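Local atomic coordinates of scaffolding protein (Clostridium cellulolyticum, PDB entry 1G43), a protein that probably anchors the cellulosome to cellulose through its family IIIa cellulose-binding domain, a beta-sandwich that holds a calcium ion. Residues 22-27 and 114-119; 43-48 and 132-137; 49-54 and 118-123. All coordinates share one frame; numbering follows the deposited sequence.

Interaction 1 of 3, residues 22-27 and 114-119; sequences IYARFK and IQTRFA
I22 and F118 start a ladder of alternating hydrogen-bonded and non-hydrogen-bonded pairs between two antiparallel strands of one sheet of the CBM3 beta-sandwich, a worked example of how one backbone pattern serves two different faces. I22/F118, A24/T116 and F26/I114 are the hydrogen-bonded pairs, and all three exchange N-H and C=O in both directions, as from I114 N to F26 O (2.8 Å). At A24/T116 the A24 carbonyl takes an additional donor: the backbone N of T116 donates from above the carbonyl plane, while OG1, 2.7 Å from A24 O, lies in that plane on a lone pair. The torsion that sets OG1 between the backbone N and the carbonyl carbon (chi1 79°) brings the hydroxyl to this buried acceptor.

Apolar contact dominates the inner face, where L43 of the opposing sheet covers F26 and I114. I22 lays CB over one face of the F118 ring, 3.9 Å from its centroid, and CG2 reaches F118 CE1 at 3.6 Å.

On the other face Y23 and R117 lie alongside each other, the guanidinium turned on to D60 in a salt bridge. The extended R25 chain crosses Q115, R25 CD coming 3.4 Å from Q115 NE2. Water 1 sits in the guanidinium plane of R25, accepting from NE at 2.9 Å.

Interaction 2 of 3, residues 43-48 and 132-137; sequences LRYYYT and WSYTAA. With CA (calcium ion), chain B.
Y45 turns one face of its ring to S133, whose CB sits 3.7 Å from the ring centroid, close to the ring normal but offset toward the rim. The ring reaches this place because CG is anti to the backbone N (chi1 -177°), which swings the ring out to the loop at 132-137. Its hydroxyl continues past S133 to Y134: Y45 OH lies 3.5 Å from Y134 CA and in the plane of the Y134 ring, at its edge. The two tyrosines thus run alongside, pointing the same way, and the phenol of Y134 finds its own partner in S15 O.

The polar part of the contact centres on Y46 and S133, which are joined by a pair of hydrogen bonds although the loop is not a strand. Y46 N donates to S133 OG at 2.8 Å, a bent bond of 146°. S133 N returns a straighter one to Y46 O at 3.0 Å. The serine hydroxyl is also bonded to K145 O, so OG accepts from the N-H of Y46 and gives its own proton to K145 O. Beside these bonds, Y46 CB packs 3.9 Å from W132 CE3, the two rings meeting obliquely; the indole also has a cation-pi contact with K145.

At the end of strand 41-47, T48 binds the calcium ion through both O and OG1, each at 2.4 Å. N130 and D131, just ahead of W132, bind the same ion, as does D127 at the end of strand 126-127. The chemistry implies a loop fastened in two ways: a serine supplies strand-like bonds to the backbone of Y46 in a buried aromatic setting, while coordination by T48, N130 and D131 ties the residues just before W132 to the end of the strand.

Interaction 3 of 3, residues 49-54 and 118-123; sequences QDADKP and FARNDW. With CA (calcium ion), chain B.
P54 O receives the backbone N-H of N121 at 3.0 Å, where the chain leaving strand 111-120 bends into a type I beta turn from R120 to W123 and runs against the irregular loop 49-54. At the first residue of the turn, R120 CA adds a C-H...O contact to the same P54 oxygen. The N121 side chain crosses that of P54 at about a right angle, with N121 OD1 3.2 Å from P54 CB.

R120 carries the largest part of the contact. Its chain, extended from CG to NE, crosses obliquely beside K53, with R120 CD and K53 CD 3.7 Å apart, and delivers the guanidinium to the far end of the loop. There NH2 donates to Q49 O at 3.2 Å, with the acceptor near the guanidinium plane and the donor in the carbonyl plane. A51 CB covers one face of the group, and D50 CB lies at its edge. NH1 is bonded to S124, while NE gives its proton to water 3 and F126 makes a cation-pi contact, so several partners fix the rotation of this buried group.

K53, also extended, ends in a salt bridge: K53 NZ meets D122 OD2 on the syn side at 2.7 Å, the two chains crossing at about a right angle. The other carboxylate oxygen of D122 is bonded to S124.

D50 grips the calcium ion with both carboxylate oxygens, OD1 at 2.6 Å and OD2 at 2.5 Å, and the positive guanidinium of R120 nearby would be expected to temper the negative charge there. R120 thus bonds to the carbonyl of the residue just before a bidentate calcium ligand, joining the end of strand 111-120 to the calcium-binding loop of this CBM3 beta-sandwich.

Interactions 1 and 2 are largely buried, whereas interaction 3 lies nearer the surface. Interaction 1 knits neighbouring strands of one sheet, and interaction 2 fastens a loop to a strand of the facing sheet; they meet across the sandwich where I22 packs on Y45. Interaction 3 lies farther out, with exposed residues and a salt bridge in place of apolar layers. Strand 111-120 runs from interaction 1 into interaction 3, so ladder bonding gives way to turn and ionic contacts along one element. The calcium ion ties interaction 2 to interaction 3, since T48 and D50, one from each, bind it together with water 2.

Interaction 1 of 3, residues 22-27 and 114-119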
loop_
_atom_site.group_PDB
_atom_site.type_symbol
_atom_site.label_atom_id
_atom_site.label_comp_id
_atom_site.label_asym_id
_atom_site.label_seq_id
_atom_site.Cartn_x
_atom_site.Cartn_y
_atom_site.Cartn_z
ATOM N N ILE A 22 -2.575 -10.061 -6.444
ATOM C CA ILE A 22 -1.424 -9.489 -5.792
ATOM C C ILE A 22 -2.014 -8.923 -4.506
ATOM O O ILE A 22 -3.001 -8.173 -4.543
ATOM C CB ILE A 22 -0.762 -8.415 -6.689
ATOM C CG1 ILE A 22 -0.355 -9.095 -8.003
ATOM C CG2 ILE A 22 0.400 -7.738 -5.960
ATOM C CD1 ILE A 22 0.733 -8.421 -8.862
ATOM N N TYR A 23 -1.465 -9.323 -3.366
ATOM C CA TYR A 23 -1.962 -8.816 -2.099
ATOM C C TYR A 23 -0.976 -7.784 -1.628
ATOM O O TYR A 23 0.195 -7.915 -1.925
ATOM C CB TYR A 23 -2.064 -9.924 -1.047
ATOM C CG TYR A 23 -3.047 -11.018 -1.406
ATOM C CD1 TYR A 23 -2.728 -11.978 -2.368
ATOM C CD2 TYR A 23 -4.314 -11.047 -0.845
ATOM C CE1 TYR A 23 -3.645 -12.917 -2.756
ATOM C CE2 TYR A 23 -5.232 -11.981 -1.228
ATOM C CZ TYR A 23 -4.894 -12.910 -2.183
ATOM O OH TYR A 23 -5.825 -13.841 -2.581
ATOM N N ALA A 24 -1.458 -6.767 -0.907
ATOM C CA ALA A 24 -0.630 -5.706 -0.360
ATOM C C ALA A 24 -1.318 -5.226 0.920
ATOM O O ALA A 24 -2.367 -4.579 0.866
ATOM C CB ALA A 24 -0.513 -4.579 -1.337
ATOM N N ARG A 25 -0.744 -5.549 2.074
ATOM C CA ARG A 25 -1.344 -5.142 3.341
ATOM C C ARG A 25 -0.378 -4.304 4.129
ATOM O O ARG A 25 0.779 -4.658 4.273
ATOM C CB ARG A 25 -1.758 -6.375 4.126
ATOM C CG ARG A 25 -2.742 -7.228 3.319
ATOM C CD ARG A 25 -2.754 -8.632 3.823
ATOM N NE ARG A 25 -3.744 -9.446 3.139
ATOM C CZ ARG A 25 -3.893 -10.748 3.352
ATOM N NH1 ARG A 25 -3.116 -11.368 4.225
ATOM N NH2 ARG A 25 -4.813 -11.424 2.691
ATOM N N PHE A 26 -0.857 -3.189 4.653
ATOM C CA PHE A 26 0.002 -2.288 5.401
ATOM C C PHE A 26 -0.500 -1.962 6.788
ATOM O O PHE A 26 -1.699 -1.821 7.008
ATOM C CB PHE A 26 0.150 -0.950 4.673
ATOM C CG PHE A 26 0.384 -1.061 3.209
ATOM C CD1 PHE A 26 -0.680 -1.239 2.331
ATOM C CD2 PHE A 26 1.668 -0.963 2.692
ATOM C CE1 PHE A 26 -0.464 -1.316 0.945
ATOM C CE2 PHE A 26 1.895 -1.039 1.316
ATOM C CZ PHE A 26 0.832 -1.215 0.439
ATOM N N LYS A 27 0.430 -1.844 7.728
ATOM C CA LYS A 27 0.073 -1.417 9.076
ATOM C C LYS A 27 0.897 -0.139 9.197
ATOM O O LYS A 27 2.112 -0.182 9.295
ATOM C CB LYS A 27 0.472 -2.447 10.133
ATOM C CG LYS A 27 -0.438 -2.355 11.368
ATOM C CD LYS A 27 0.074 -3.163 12.560
ATOM C CE LYS A 27 -0.450 -4.607 12.505
ATOM N NZ LYS A 27 -1.973 -4.666 12.425
ATOM N N ILE A 114 -4.473 -1.557 6.573
ATOM C CA ILE A 114 -5.077 -1.458 5.258
ATOM C C ILE A 114 -4.777 -2.702 4.427
ATOM O O ILE A 114 -3.645 -2.888 3.990
ATOM C CB ILE A 114 -4.521 -0.224 4.543
ATOM C CG1 ILE A 114 -4.689 0.999 5.439
ATOM C CG2 ILE A 114 -5.232 -0.015 3.227
ATOM C CD1 ILE A 114 -4.242 2.278 4.804
ATOM N N GLN A 115 -5.786 -3.539 4.198
ATOM C CA GLN A 115 -5.590 -4.775 3.445
ATOM C C GLN A 115 -6.205 -4.656 2.093
ATOM O O GLN A 115 -7.398 -4.433 1.960
ATOM C CB GLN A 115 -6.144 -5.980 4.201
ATOM C CG GLN A 115 -5.471 -6.136 5.570
ATOM C CD GLN A 115 -5.825 -7.443 6.273
ATOM O OE1 GLN A 115 -6.969 -7.680 6.644
ATOM N NE2 GLN A 115 -4.829 -8.295 6.460
ATOM N N THR A 116 -5.351 -4.807 1.088
ATOM C CA THR A 116 -5.752 -4.647 -0.292
ATOM C C THR A 116 -5.262 -5.765 -1.197
ATOM O O THR A 116 -4.328 -6.521 -0.873
ATOM C CB THR A 116 -5.177 -3.336 -0.883
ATOM O OG1 THR A 116 -3.799 -3.548 -1.225
ATOM C CG2 THR A 116 -5.244 -2.183 0.135
ATOM N N ARG A 117 -5.907 -5.842 -2.356
ATOM C CA ARG A 117 -5.523 -6.805 -3.356
ATOM C C ARG A 117 -6.007 -6.320 -4.709
ATOM O O ARG A 117 -6.884 -5.460 -4.795
ATOM C CB ARG A 117 -6.094 -8.203 -3.026
ATOM C CG ARG A 117 -7.550 -8.469 -3.462
ATOM C CD ARG A 117 -8.099 -9.756 -2.833
ATOM N NE ARG A 117 -9.472 -9.543 -2.410
ATOM C CZ ARG A 117 -10.531 -9.993 -3.056
ATOM N NH1 ARG A 117 -10.388 -10.709 -4.164
ATOM N NH2 ARG A 117 -11.734 -9.685 -2.619
ATOM N N PHE A 118 -5.396 -6.836 -5.757
ATOM C CA PHE A 118 -5.830 -6.508 -7.087
ATOM C C PHE A 118 -5.531 -7.672 -8.038
ATOM O O PHE A 118 -4.653 -8.489 -7.788
ATOM C CB PHE A 118 -5.234 -5.180 -7.588
ATOM C CG PHE A 118 -3.757 -5.180 -7.759
ATOM C CD1 PHE A 118 -2.919 -4.878 -6.694
ATOM C CD2 PHE A 118 -3.194 -5.403 -9.004
ATOM C CE1 PHE A 118 -1.536 -4.786 -6.868
ATOM C CE2 PHE A 118 -1.817 -5.317 -9.196
ATOM C CZ PHE A 118 -0.983 -5.004 -8.120
ATOM N N ALA A 119 -6.295 -7.751 -9.119
ATOM C CA ALA A 119 -6.147 -8.842 -10.074
ATOM C C ALA A 119 -6.589 -8.385 -11.455
ATOM O O ALA A 119 -7.183 -7.311 -11.609
ATOM C CB ALA A 119 -6.990 -10.024 -9.607
HETATM O O HOH W 1 -5.812 -8.135 1.495
#

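Interaction 2 of 3, residues 43-48 and 132-137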
loop_
_atom_site.group_PDB
_atom_site.type_symbol
_atom_site.label_atom_id
_atom_site.label_comp_id
_atom_site.label_asym_id
_atom_site.label_seq_id
_atom_site.Cartn_x
_atom_site.Cartn_y
_atom_site.Cartn_z
ATOM N N LEU A 43 0.158 5.404 -0.333
ATOM C CA LEU A 43 0.992 4.227 -0.215
ATOM C C LEU A 43 1.229 3.733 -1.645
ATOM O O LEU A 43 0.326 3.802 -2.489
ATOM C CB LEU A 43 0.275 3.173 0.644
ATOM C CG LEU A 43 0.235 3.479 2.144
ATOM C CD1 LEU A 43 -0.883 2.733 2.831
ATOM C CD2 LEU A 43 1.575 3.117 2.766
ATOM N N ARG A 44 2.438 3.256 -1.920
ATOM C CA ARG A 44 2.776 2.761 -3.244
ATOM C C ARG A 44 3.394 1.361 -3.261
ATOM O O ARG A 44 4.194 1.006 -2.391
ATOM C CB ARG A 44 3.742 3.709 -3.923
ATOM C CG ARG A 44 3.199 5.078 -4.191
ATOM C CD ARG A 44 4.217 5.824 -4.995
ATOM N NE ARG A 44 3.706 7.074 -5.503
ATOM C CZ ARG A 44 4.490 8.030 -5.990
ATOM N NH1 ARG A 44 5.801 7.842 -6.027
ATOM N NH2 ARG A 44 3.974 9.175 -6.418
ATOM N N TYR A 45 3.038 0.581 -4.279
ATOM C CA TYR A 45 3.536 -0.795 -4.439
ATOM C C TYR A 45 3.990 -0.957 -5.884
ATOM O O TYR A 45 3.167 -0.983 -6.785
ATOM C CB TYR A 45 2.419 -1.803 -4.140
ATOM C CG TYR A 45 2.857 -3.259 -4.208
ATOM C CD1 TYR A 45 3.369 -3.897 -3.094
ATOM C CD2 TYR A 45 2.808 -3.968 -5.403
ATOM C CE1 TYR A 45 3.836 -5.212 -3.163
ATOM C CE2 TYR A 45 3.271 -5.289 -5.486
ATOM C CZ TYR A 45 3.791 -5.899 -4.355
ATOM O OH TYR A 45 4.309 -7.169 -4.420
ATOM N N TYR A 46 5.288 -1.107 -6.090
ATOM C CA TYR A 46 5.844 -1.206 -7.435
ATOM C C TYR A 46 5.934 -2.612 -8.048
ATOM O O TYR A 46 6.367 -3.542 -7.402
ATOM C CB TYR A 46 7.204 -0.520 -7.440
ATOM C CG TYR A 46 7.128 0.982 -7.192
ATOM C CD1 TYR A 46 6.975 1.502 -5.903
ATOM C CD2 TYR A 46 7.212 1.873 -8.252
ATOM C CE1 TYR A 46 6.918 2.882 -5.678
ATOM C CE2 TYR A 46 7.149 3.246 -8.049
ATOM C CZ TYR A 46 7.007 3.750 -6.760
ATOM O OH TYR A 46 6.978 5.119 -6.587
ATOM N N TYR A 47 5.544 -2.758 -9.309
ATOM C CA TYR A 47 5.558 -4.070 -9.957
ATOM C C TYR A 47 5.738 -4.022 -11.459
ATOM O O TYR A 47 5.740 -2.941 -12.063
ATOM C CB TYR A 47 4.239 -4.795 -9.688
ATOM C CG TYR A 47 3.030 -4.073 -10.261
ATOM C CD1 TYR A 47 2.564 -2.901 -9.678
ATOM C CD2 TYR A 47 2.360 -4.552 -11.388
ATOM C CE1 TYR A 47 1.472 -2.218 -10.180
ATOM C CE2 TYR A 47 1.247 -3.872 -11.914
ATOM C CZ TYR A 47 0.812 -2.700 -11.288
ATOM O OH TYR A 47 -0.294 -2.023 -11.710
ATOM N N THR A 48 5.903 -5.208 -12.062
ATOM C CA THR A 48 6.002 -5.309 -13.509
ATOM C C THR A 48 4.682 -5.896 -13.974
ATOM O O THR A 48 4.245 -6.951 -13.527
ATOM C CB THR A 48 7.201 -6.173 -14.018
ATOM O OG1 THR A 48 7.309 -7.380 -13.260
ATOM C CG2 THR A 48 8.515 -5.356 -13.943
ATOM N N TRP A 132 9.375 -5.343 -8.213
ATOM C CA TRP A 132 10.215 -4.591 -7.327
ATOM C C TRP A 132 9.778 -4.642 -5.864
ATOM O O TRP A 132 10.605 -4.843 -4.995
ATOM C CB TRP A 132 10.248 -3.144 -7.800
ATOM C CG TRP A 132 11.383 -2.394 -7.253
ATOM C CD1 TRP A 132 12.666 -2.388 -7.722
ATOM C CD2 TRP A 132 11.371 -1.555 -6.095
ATOM N NE1 TRP A 132 13.452 -1.593 -6.929
ATOM C CE2 TRP A 132 12.681 -1.071 -5.919
ATOM C CE3 TRP A 132 10.377 -1.165 -5.188
ATOM C CZ2 TRP A 132 13.022 -0.220 -4.876
ATOM C CZ3 TRP A 132 10.713 -0.322 -4.157
ATOM C CH2 TRP A 132 12.029 0.144 -4.008
ATOM N N SER A 133 8.495 -4.453 -5.573
ATOM C CA SER A 133 8.082 -4.475 -4.170
ATOM C C SER A 133 7.730 -5.863 -3.658
ATOM O O SER A 133 7.244 -5.998 -2.551
ATOM C CB SER A 133 6.871 -3.570 -3.943
ATOM O OG SER A 133 7.159 -2.240 -4.312
ATOM N N TYR A 134 7.982 -6.895 -4.449
ATOM C CA TYR A 134 7.604 -8.222 -4.013
ATOM C C TYR A 134 8.559 -9.015 -3.153
ATOM O O TYR A 134 9.758 -9.099 -3.399
ATOM C CB TYR A 134 7.206 -9.105 -5.218
ATOM C CG TYR A 134 6.843 -10.550 -4.822
ATOM C CD1 TYR A 134 5.643 -10.841 -4.170
ATOM C CD2 TYR A 134 7.745 -11.603 -5.023
ATOM C CE1 TYR A 134 5.352 -12.155 -3.717
ATOM C CE2 TYR A 134 7.462 -12.921 -4.571
ATOM C CZ TYR A 134 6.269 -13.180 -3.921
ATOM O OH TYR A 134 6.007 -14.438 -3.463
ATOM N N THR A 135 7.985 -9.587 -2.115
ATOM C CA THR A 135 8.681 -10.484 -1.226
ATOM C C THR A 135 7.612 -11.284 -0.507
ATOM O O THR A 135 6.601 -10.747 -0.068
ATOM C CB THR A 135 9.578 -9.768 -0.205
ATOM O OG1 THR A 135 10.349 -10.761 0.473
ATOM C CG2 THR A 135 8.765 -9.001 0.812
ATOM N N ALA A 136 7.827 -12.587 -0.411
ATOM C CA ALA A 136 6.859 -13.441 0.268
ATOM C C ALA A 136 6.977 -13.144 1.750
ATOM O O ALA A 136 7.973 -13.470 2.367
ATOM C CB ALA A 136 7.158 -14.893 -0.015
ATOM N N ALA A 137 5.964 -12.479 2.296
ATOM C CA ALA A 137 5.920 -12.105 3.697
ATOM C C ALA A 137 4.591 -12.603 4.231
ATOM O O ALA A 137 3.518 -12.118 3.837
ATOM C CB ALA A 137 6.008 -10.620 3.826
HETATM CA CA CA B . 5.487 -8.927 -12.871
HETATM O O HOH W 2 3.243 -8.961 -11.253
#

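Interaction 3 of 3, residues 49-54 and 118-123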
loop_
_atom_site.group_PDB
_atom_site.type_symbol
_atom_site.label_atom_id
_atom_site.label_comp_id
_atom_site.label_asym_id
_atom_site.label_seq_id
_atom_site.Cartn_x
_atom_site.Cartn_y
_atom_site.Cartn_z
ATOM N N GLN A 49 4.038 -5.163 -14.855
ATOM C CA GLN A 49 2.737 -5.498 -15.404
ATOM C C GLN A 49 2.656 -6.886 -16.085
ATOM O O GLN A 49 1.657 -7.579 -15.980
ATOM C CB GLN A 49 2.381 -4.382 -16.398
ATOM C CG GLN A 49 0.924 -4.231 -16.675
ATOM C CD GLN A 49 0.615 -3.010 -17.525
ATOM O OE1 GLN A 49 1.141 -2.841 -18.628
ATOM N NE2 GLN A 49 -0.253 -2.155 -17.011
ATOM N N ASP A 50 3.728 -7.276 -16.758
ATOM C CA ASP A 50 3.807 -8.535 -17.505
ATOM C C ASP A 50 2.842 -8.543 -18.716
ATOM O O ASP A 50 3.189 -9.043 -19.768
ATOM C CB ASP A 50 3.544 -9.748 -16.610
ATOM C CG ASP A 50 4.375 -9.732 -15.368
ATOM O OD1 ASP A 50 5.519 -9.243 -15.412
ATOM O OD2 ASP A 50 3.887 -10.217 -14.337
ATOM N N ALA A 51 1.640 -7.999 -18.569
ATOM C CA ALA A 51 0.683 -7.897 -19.679
ATOM C C ALA A 51 -0.148 -6.622 -19.441
ATOM O O ALA A 51 -0.358 -6.205 -18.313
ATOM C CB ALA A 51 -0.245 -9.131 -19.748
ATOM N N ASP A 52 -0.612 -6.015 -20.518
ATOM C CA ASP A 52 -1.393 -4.811 -20.412
ATOM C C ASP A 52 -2.894 -5.152 -20.364
ATOM O O ASP A 52 -3.586 -5.118 -21.372
ATOM C CB ASP A 52 -1.059 -3.905 -21.608
ATOM C CG ASP A 52 -1.401 -2.455 -21.343
ATOM O OD1 ASP A 52 -2.001 -2.190 -20.271
ATOM O OD2 ASP A 52 -1.071 -1.608 -22.203
ATOM N N LYS A 53 -3.384 -5.493 -19.180
ATOM C CA LYS A 53 -4.787 -5.853 -19.023
ATOM C C LYS A 53 -5.479 -5.028 -17.942
ATOM O O LYS A 53 -4.849 -4.549 -17.009
ATOM C CB LYS A 53 -4.909 -7.335 -18.656
ATOM C CG LYS A 53 -4.264 -8.275 -19.648
ATOM C CD LYS A 53 -4.531 -9.730 -19.303
ATOM C CE LYS A 53 -4.110 -10.622 -20.468
ATOM N NZ LYS A 53 -4.510 -12.024 -20.286
ATOM N N PRO A 54 -6.798 -4.867 -18.056
ATOM C CA PRO A 54 -7.601 -4.107 -17.089
ATOM C C PRO A 54 -7.437 -4.780 -15.717
ATOM O O PRO A 54 -7.504 -6.000 -15.628
ATOM C CB PRO A 54 -9.028 -4.292 -17.585
ATOM C CG PRO A 54 -8.888 -4.784 -18.989
ATOM C CD PRO A 54 -7.656 -5.599 -19.002
ATOM N N PHE A 118 -5.396 -6.836 -5.757
ATOM C CA PHE A 118 -5.830 -6.508 -7.087
ATOM C C PHE A 118 -5.531 -7.672 -8.038
ATOM O O PHE A 118 -4.653 -8.489 -7.788
ATOM C CB PHE A 118 -5.234 -5.180 -7.588
ATOM C CG PHE A 118 -3.757 -5.180 -7.759
ATOM C CD1 PHE A 118 -2.919 -4.878 -6.694
ATOM C CD2 PHE A 118 -3.194 -5.403 -9.004
ATOM C CE1 PHE A 118 -1.536 -4.786 -6.868
ATOM C CE2 PHE A 118 -1.817 -5.317 -9.196
ATOM C CZ PHE A 118 -0.983 -5.004 -8.120
ATOM N N ALA A 119 -6.295 -7.751 -9.119
ATOM C CA ALA A 119 -6.147 -8.842 -10.074
ATOM C C ALA A 119 -6.589 -8.385 -11.455
ATOM O O ALA A 119 -7.183 -7.311 -11.609
ATOM C CB ALA A 119 -6.990 -10.024 -9.607
ATOM N N ARG A 120 -6.277 -9.177 -12.469
ATOM C CA ARG A 120 -6.707 -8.812 -13.802
ATOM C C ARG A 120 -8.152 -9.249 -13.927
ATOM O O ARG A 120 -8.601 -10.186 -13.247
ATOM C CB ARG A 120 -5.872 -9.509 -14.872
ATOM C CG ARG A 120 -4.421 -9.107 -14.915
ATOM C CD ARG A 120 -3.654 -10.120 -15.699
ATOM N NE ARG A 120 -2.234 -9.833 -15.709
ATOM C CZ ARG A 120 -1.305 -10.687 -16.112
ATOM N NH1 ARG A 120 -1.661 -11.887 -16.534
ATOM N NH2 ARG A 120 -0.018 -10.343 -16.091
ATOM N N ASN A 121 -8.885 -8.568 -14.788
ATOM C CA ASN A 121 -10.273 -8.895 -15.008
ATOM C C ASN A 121 -10.451 -10.326 -15.519
ATOM O O ASN A 121 -11.516 -10.907 -15.350
ATOM C CB ASN A 121 -10.884 -7.909 -15.991
ATOM C CG ASN A 121 -10.964 -6.491 -15.420
ATOM O OD1 ASN A 121 -11.479 -5.573 -16.073
ATOM N ND2 ASN A 121 -10.442 -6.300 -14.202
ATOM N N ASP A 122 -9.415 -10.910 -16.121
ATOM C CA ASP A 122 -9.528 -12.263 -16.641
ATOM C C ASP A 122 -8.881 -13.300 -15.760
ATOM O O ASP A 122 -8.738 -14.451 -16.152
ATOM C CB ASP A 122 -8.935 -12.364 -18.043
ATOM C CG ASP A 122 -7.437 -12.051 -18.097
ATOM O OD1 ASP A 122 -6.704 -12.148 -17.088
ATOM O OD2 ASP A 122 -6.977 -11.720 -19.201
ATOM N N TRP A 123 -8.482 -12.886 -14.570
ATOM C CA TRP A 123 -7.848 -13.765 -13.610
ATOM C C TRP A 123 -6.599 -14.507 -14.046
ATOM O O TRP A 123 -6.226 -15.478 -13.419
ATOM C CB TRP A 123 -8.871 -14.769 -13.057
ATOM C CG TRP A 123 -9.973 -14.074 -12.379
ATOM C CD1 TRP A 123 -11.149 -13.678 -12.935
ATOM C CD2 TRP A 123 -9.969 -13.570 -11.037
ATOM N NE1 TRP A 123 -11.887 -12.947 -12.021
ATOM C CE2 TRP A 123 -11.183 -12.869 -10.848
ATOM C CE3 TRP A 123 -9.061 -13.641 -9.978
ATOM C CZ2 TRP A 123 -11.512 -12.242 -9.632
ATOM C CZ3 TRP A 123 -9.388 -13.019 -8.766
ATOM C CH2 TRP A 123 -10.606 -12.326 -8.607
HETATM CA CA CA B . 5.487 -8.927 -12.871
HETATM O O HOH W 3 -1.603 -7.281 -15.965
HETATM O O HOH W 2 3.243 -8.961 -11.253
#